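Ika8 (Synthetic construct, PDB 6G6O) is a computationally designed, symmetrical eight-bladed beta-propeller of the WD40 type, made as an artificial protein with no natural function assigned. Local coordinates at residues G253-I267 with S270-L283. Sequence-based numbering, arbitrary orientation.
Sequences GHQSAITALAFSKNI and SGAADGTIKVWDIL
Within one propeller blade, strand 258-264 pairs antiparallel with strand 267-272, and His254, in the loop leading into this hairpin, packs polar edge first on strands 267-272 and 276-281 through a hydrogen-bond network. With CG anti to the carbonyl carbon (chi1 -55°), the imidazole lies so that ND1 donates to Thr276 OG1 at 2.7 Å, almost in the ring plane. Thr276 OG1 donates in turn to Asp274 OD1 (2.8 Å), met on the syn side, and the same oxygen takes Thr276 N, forming an Asx turn. The ring's other nitrogen, NE2, is modelled 2.3 Å from Ser270 OG, too short for the detail to be trusted; either atom could be the donor. Lys278 lays CG over one face, 3.8 Å from the ring centroid, and with the ND1 bond limits the ring's rotation. A valine in place of Thr276 would probably leave His254 ND1 and Asp274 OD1 without the hydroxyl joining them and hold the ring less firmly. Next to the network, a classic beta bulge lets Thr259 N (2.9 Å) and Ala260 N (3.2 Å) share Gly271 O. Thr259 OG1 also hydrogen-bonds Val298 O of the next blade. His254, Ser270, Asp274 and Trp280 occupy the places of the WD40 structural tetrad, here with Thr276 OG1 between histidine and aspartate.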
loop_
_atom_site.group_PDB
_atom_site.type_symbol
_atom_site.label_atom_id
_atom_site.label_comp_id
_atom_site.label_asym_id
_atom_site.label_seq_id
_atom_site.Cartn_x
_atom_site.Cartn_y
_atom_site.Cartn_z
ATOM N N GLY A 253 10.733 -16.499 -8.479
ATOM C CA GLY A 253 9.407 -15.931 -8.576
ATOM C C GLY A 253 8.341 -16.983 -8.847
ATOM O O GLY A 253 8.564 -18.192 -8.765
ATOM N N HIS A 254 7.157 -16.486 -9.187
ATOM C CA HIS A 254 5.993 -17.325 -9.428
ATOM C C HIS A 254 5.823 -17.587 -10.919
ATOM O O HIS A 254 6.425 -16.930 -11.770
ATOM C CB HIS A 254 4.726 -16.671 -8.865
ATOM C CG HIS A 254 4.816 -16.309 -7.415
ATOM N ND1 HIS A 254 3.881 -16.718 -6.489
ATOM C CD2 HIS A 254 5.718 -15.563 -6.734
ATOM C CE1 HIS A 254 4.207 -16.245 -5.300
ATOM N NE2 HIS A 254 5.319 -15.543 -5.421
ATOM N N GLN A 255 4.983 -18.576 -11.227
ATOM C CA GLN A 255 4.554 -18.843 -12.592
ATOM C C GLN A 255 3.219 -18.180 -12.904
ATOM O O GLN A 255 2.528 -18.592 -13.842
ATOM C CB GLN A 255 4.477 -20.349 -12.840
ATOM C CG GLN A 255 5.832 -21.034 -12.907
ATOM C CD GLN A 255 6.324 -21.483 -11.546
ATOM O OE1 GLN A 255 5.598 -22.138 -10.797
ATOM N NE2 GLN A 255 7.561 -21.129 -11.215
ATOM N N SER A 256 2.847 -17.163 -12.130
ATOM C CA SER A 256 1.614 -16.418 -12.323
ATOM C C SER A 256 1.886 -14.951 -12.026
ATOM O O SER A 256 2.909 -14.596 -11.435
ATOM C CB SER A 256 0.486 -16.958 -11.433
ATOM O OG SER A 256 -0.623 -16.078 -11.417
ATOM N N ALA A 257 0.952 -14.095 -12.435
ATOM C CA ALA A 257 1.137 -12.656 -12.289
ATOM C C ALA A 257 1.286 -12.270 -10.824
ATOM O O ALA A 257 0.458 -12.635 -9.985
ATOM C CB ALA A 257 -0.042 -11.910 -12.914
ATOM N N ILE A 258 2.352 -11.531 -10.518
ATOM C CA ILE A 258 2.534 -11.004 -9.173
ATOM C C ILE A 258 1.451 -9.975 -8.891
ATOM O O ILE A 258 1.273 -9.013 -9.649
ATOM C CB ILE A 258 3.934 -10.393 -9.013
ATOM C CG1 ILE A 258 5.012 -11.449 -9.262
ATOM C CG2 ILE A 258 4.090 -9.779 -7.631
ATOM C CD1 ILE A 258 4.790 -12.733 -8.503
ATOM N N THR A 259 0.714 -10.175 -7.801
ATOM C CA THR A 259 -0.366 -9.276 -7.430
ATOM C C THR A 259 -0.182 -8.654 -6.054
ATOM O O THR A 259 -0.999 -7.817 -5.657
ATOM C CB THR A 259 -1.714 -10.008 -7.481
ATOM O OG1 THR A 259 -1.701 -11.103 -6.558
ATOM C CG2 THR A 259 -1.980 -10.537 -8.877
ATOM N N ALA A 260 0.864 -9.029 -5.320
ATOM C CA ALA A 260 1.077 -8.500 -3.982
ATOM C C ALA A 260 2.532 -8.714 -3.594
ATOM O O ALA A 260 3.128 -9.735 -3.943
ATOM C CB ALA A 260 0.145 -9.169 -2.966
ATOM N N LEU A 261 3.093 -7.744 -2.875
ATOM C CA LEU A 261 4.472 -7.809 -2.417
ATOM C C LEU A 261 4.547 -7.349 -0.970
ATOM O O LEU A 261 3.703 -6.582 -0.501
ATOM C CB LEU A 261 5.407 -6.947 -3.278
ATOM C CG LEU A 261 5.831 -7.476 -4.649
ATOM C CD1 LEU A 261 6.672 -6.438 -5.376
ATOM C CD2 LEU A 261 6.591 -8.785 -4.518
ATOM N N ALA A 262 5.569 -7.832 -0.269
ATOM C CA ALA A 262 5.852 -7.408 1.094
ATOM C C ALA A 262 7.351 -7.516 1.326
ATOM O O ALA A 262 8.011 -8.411 0.792
ATOM C CB ALA A 262 5.083 -8.238 2.126
ATOM N N PHE A 263 7.881 -6.593 2.124
ATOM C CA PHE A 263 9.325 -6.464 2.298
ATOM C C PHE A 263 9.594 -5.958 3.705
ATOM O O PHE A 263 9.142 -4.869 4.070
ATOM C CB PHE A 263 9.905 -5.511 1.248
ATOM C CG PHE A 263 11.407 -5.484 1.194
ATOM C CD1 PHE A 263 12.170 -6.445 1.836
ATOM C CD2 PHE A 263 12.058 -4.486 0.484
ATOM C CE1 PHE A 263 13.552 -6.405 1.777
ATOM C CE2 PHE A 263 13.436 -4.443 0.419
ATOM C CZ PHE A 263 14.184 -5.401 1.068
ATOM N N SER A 264 10.326 -6.748 4.488
ATOM C CA SER A 264 10.632 -6.399 5.872
ATOM C C SER A 264 11.962 -7.032 6.243
ATOM O O SER A 264 12.087 -8.260 6.233
ATOM C CB SER A 264 9.524 -6.871 6.817
ATOM O OG SER A 264 9.821 -6.539 8.162
ATOM N N LYS A 265 12.946 -6.194 6.571
ATOM C CA LYS A 265 14.305 -6.629 6.907
ATOM C C LYS A 265 14.863 -7.378 5.703
ATOM O O LYS A 265 14.976 -6.770 4.625
ATOM C CB LYS A 265 14.273 -7.401 8.229
ATOM C CG LYS A 265 14.501 -6.530 9.456
ATOM C CD LYS A 265 13.865 -7.129 10.701
ATOM C CE LYS A 265 12.431 -6.654 10.872
ATOM N NZ LYS A 265 11.893 -6.975 12.224
ATOM N N ASN A 266 15.214 -8.657 5.816
ATOM C CA ASN A 266 15.837 -9.394 4.724
ATOM C C ASN A 266 14.886 -10.373 4.048
ATOM O O ASN A 266 15.338 -11.234 3.288
ATOM C CB ASN A 266 17.074 -10.142 5.230
ATOM C CG ASN A 266 18.226 -9.211 5.555
ATOM O OD1 ASN A 266 18.288 -8.085 5.062
ATOM N ND2 ASN A 266 19.146 -9.680 6.392
ATOM N N ILE A 267 13.584 -10.259 4.294
ATOM C CA ILE A 267 12.607 -11.232 3.824
ATOM C C ILE A 267 11.634 -10.540 2.881
ATOM O O ILE A 267 11.046 -9.509 3.232
ATOM C CB ILE A 267 11.861 -11.890 5.000
ATOM C CG1 ILE A 267 12.827 -12.746 5.822
ATOM C CG2 ILE A 267 10.705 -12.734 4.495
ATOM C CD1 ILE A 267 12.388 -12.954 7.253
ATOM N N SER A 270 5.904 -12.529 -1.651
ATOM C CA SER A 270 5.181 -12.188 -2.866
ATOM C C SER A 270 3.950 -13.070 -2.995
ATOM O O SER A 270 4.012 -14.280 -2.755
ATOM C CB SER A 270 6.065 -12.352 -4.104
ATOM O OG SER A 270 6.299 -13.721 -4.376
ATOM N N GLY A 271 2.833 -12.455 -3.369
ATOM C CA GLY A 271 1.619 -13.171 -3.707
ATOM C C GLY A 271 1.365 -13.064 -5.198
ATOM O O GLY A 271 1.701 -12.057 -5.826
ATOM N N ALA A 272 0.778 -14.112 -5.768
ATOM C CA ALA A 272 0.503 -14.168 -7.194
ATOM C C ALA A 272 -0.997 -14.254 -7.437
ATOM O O ALA A 272 -1.795 -14.451 -6.517
ATOM C CB ALA A 272 1.220 -15.354 -7.850
ATOM N N ALA A 273 -1.375 -14.099 -8.708
ATOM C CA ALA A 273 -2.780 -14.132 -9.093
ATOM C C ALA A 273 -3.394 -15.519 -8.986
ATOM O O ALA A 273 -4.620 -15.639 -9.064
ATOM C CB ALA A 273 -2.947 -13.605 -10.519
ATOM N N ASP A 274 -2.585 -16.564 -8.821
ATOM C CA ASP A 274 -3.098 -17.913 -8.638
ATOM C C ASP A 274 -3.196 -18.312 -7.173
ATOM O O ASP A 274 -3.600 -19.440 -6.877
ATOM C CB ASP A 274 -2.233 -18.923 -9.406
ATOM C CG ASP A 274 -0.792 -18.956 -8.926
ATOM O OD1 ASP A 274 -0.424 -18.153 -8.043
ATOM O OD2 ASP A 274 -0.022 -19.792 -9.442
ATOM N N GLY A 275 -2.838 -17.417 -6.255
ATOM C CA GLY A 275 -2.941 -17.675 -4.837
ATOM C C GLY A 275 -1.666 -18.146 -4.176
ATOM O O GLY A 275 -1.608 -18.182 -2.941
ATOM N N THR A 276 -0.652 -18.512 -4.953
ATOM C CA THR A 276 0.603 -18.965 -4.375
ATOM C C THR A 276 1.290 -17.827 -3.629
ATOM O O THR A 276 1.219 -16.660 -4.023
ATOM C CB THR A 276 1.529 -19.510 -5.460
ATOM O OG1 THR A 276 1.814 -18.476 -6.411
ATOM C CG2 THR A 276 0.876 -20.680 -6.176
ATOM N N ILE A 277 1.953 -18.178 -2.531
ATOM C CA ILE A 277 2.675 -17.221 -1.703
ATOM C C ILE A 277 4.058 -17.791 -1.428
ATOM O O ILE A 277 4.184 -18.846 -0.795
ATOM C CB ILE A 277 1.940 -16.919 -0.389
ATOM C CG1 ILE A 277 0.690 -16.083 -0.663
ATOM C CG2 ILE A 277 2.859 -16.196 0.581
ATOM C CD1 ILE A 277 -0.029 -15.643 0.581
ATOM N N LYS A 278 5.089 -17.100 -1.905
ATOM C CA LYS A 278 6.470 -17.508 -1.710
ATOM C C LYS A 278 7.177 -16.525 -0.789
ATOM O O LYS A 278 6.827 -15.343 -0.725
ATOM C CB LYS A 278 7.209 -17.601 -3.046
ATOM C CG LYS A 278 6.592 -18.584 -4.023
ATOM C CD LYS A 278 7.451 -18.743 -5.267
ATOM C CE LYS A 278 6.802 -19.688 -6.263
ATOM N NZ LYS A 278 7.670 -19.935 -7.446
ATOM N N VAL A 279 8.176 -17.028 -0.067
ATOM C CA VAL A 279 8.912 -16.246 0.920
ATOM C C VAL A 279 10.396 -16.518 0.724
ATOM O O VAL A 279 10.833 -17.669 0.813
ATOM C CB VAL A 279 8.493 -16.589 2.360
ATOM C CG1 VAL A 279 9.391 -15.882 3.356
ATOM C CG2 VAL A 279 7.034 -16.222 2.595
ATOM N N TRP A 280 11.167 -15.469 0.455
ATOM C CA TRP A 280 12.608 -15.583 0.300
ATOM C C TRP A 280 13.319 -14.799 1.392
ATOM O O TRP A 280 12.733 -13.941 2.057
ATOM C CB TRP A 280 13.090 -15.058 -1.058
ATOM C CG TRP A 280 12.502 -15.721 -2.254
ATOM C CD1 TRP A 280 13.024 -16.770 -2.951
ATOM C CD2 TRP A 280 11.293 -15.356 -2.923
ATOM N NE1 TRP A 280 12.207 -17.091 -4.004
ATOM C CE2 TRP A 280 11.135 -16.238 -4.009
ATOM C CE3 TRP A 280 10.322 -14.375 -2.703
ATOM C CZ2 TRP A 280 10.048 -16.168 -4.874
ATOM C CZ3 TRP A 280 9.245 -14.307 -3.562
ATOM C CH2 TRP A 280 9.117 -15.196 -4.636
ATOM N N ASP A 281 14.600 -15.104 1.558
ATOM C CA ASP A 281 15.521 -14.256 2.301
ATOM C C ASP A 281 16.348 -13.490 1.276
ATOM O O ASP A 281 17.022 -14.099 0.438
ATOM C CB ASP A 281 16.409 -15.083 3.234
ATOM C CG ASP A 281 17.438 -14.240 3.973
ATOM O OD1 ASP A 281 18.344 -13.687 3.322
ATOM O OD2 ASP A 281 17.339 -14.128 5.212
ATOM N N ILE A 282 16.289 -12.156 1.340
ATOM C CA ILE A 282 16.911 -11.325 0.315
ATOM C C ILE A 282 18.428 -11.464 0.301
ATOM O O ILE A 282 19.069 -11.112 -0.696
ATOM C CB ILE A 282 16.504 -9.852 0.509
ATOM C CG1 ILE A 282 16.504 -9.114 -0.828
ATOM C CG2 ILE A 282 17.438 -9.154 1.483
ATOM C CD1 ILE A 282 16.124 -7.660 -0.701
ATOM N N LEU A 283 19.024 -11.977 1.376
ATOM C CA LEU A 283 20.474 -12.076 1.473
ATOM C C LEU A 283 21.003 -13.352 0.829
ATOM O O LEU A 283 21.928 -13.302 0.012
ATOM C CB LEU A 283 20.901 -12.005 2.940
ATOM C CG LEU A 283 22.078 -11.098 3.277
ATOM C CD1 LEU A 283 22.021 -9.835 2.435
ATOM C CD2 LEU A 283 22.044 -10.763 4.755
#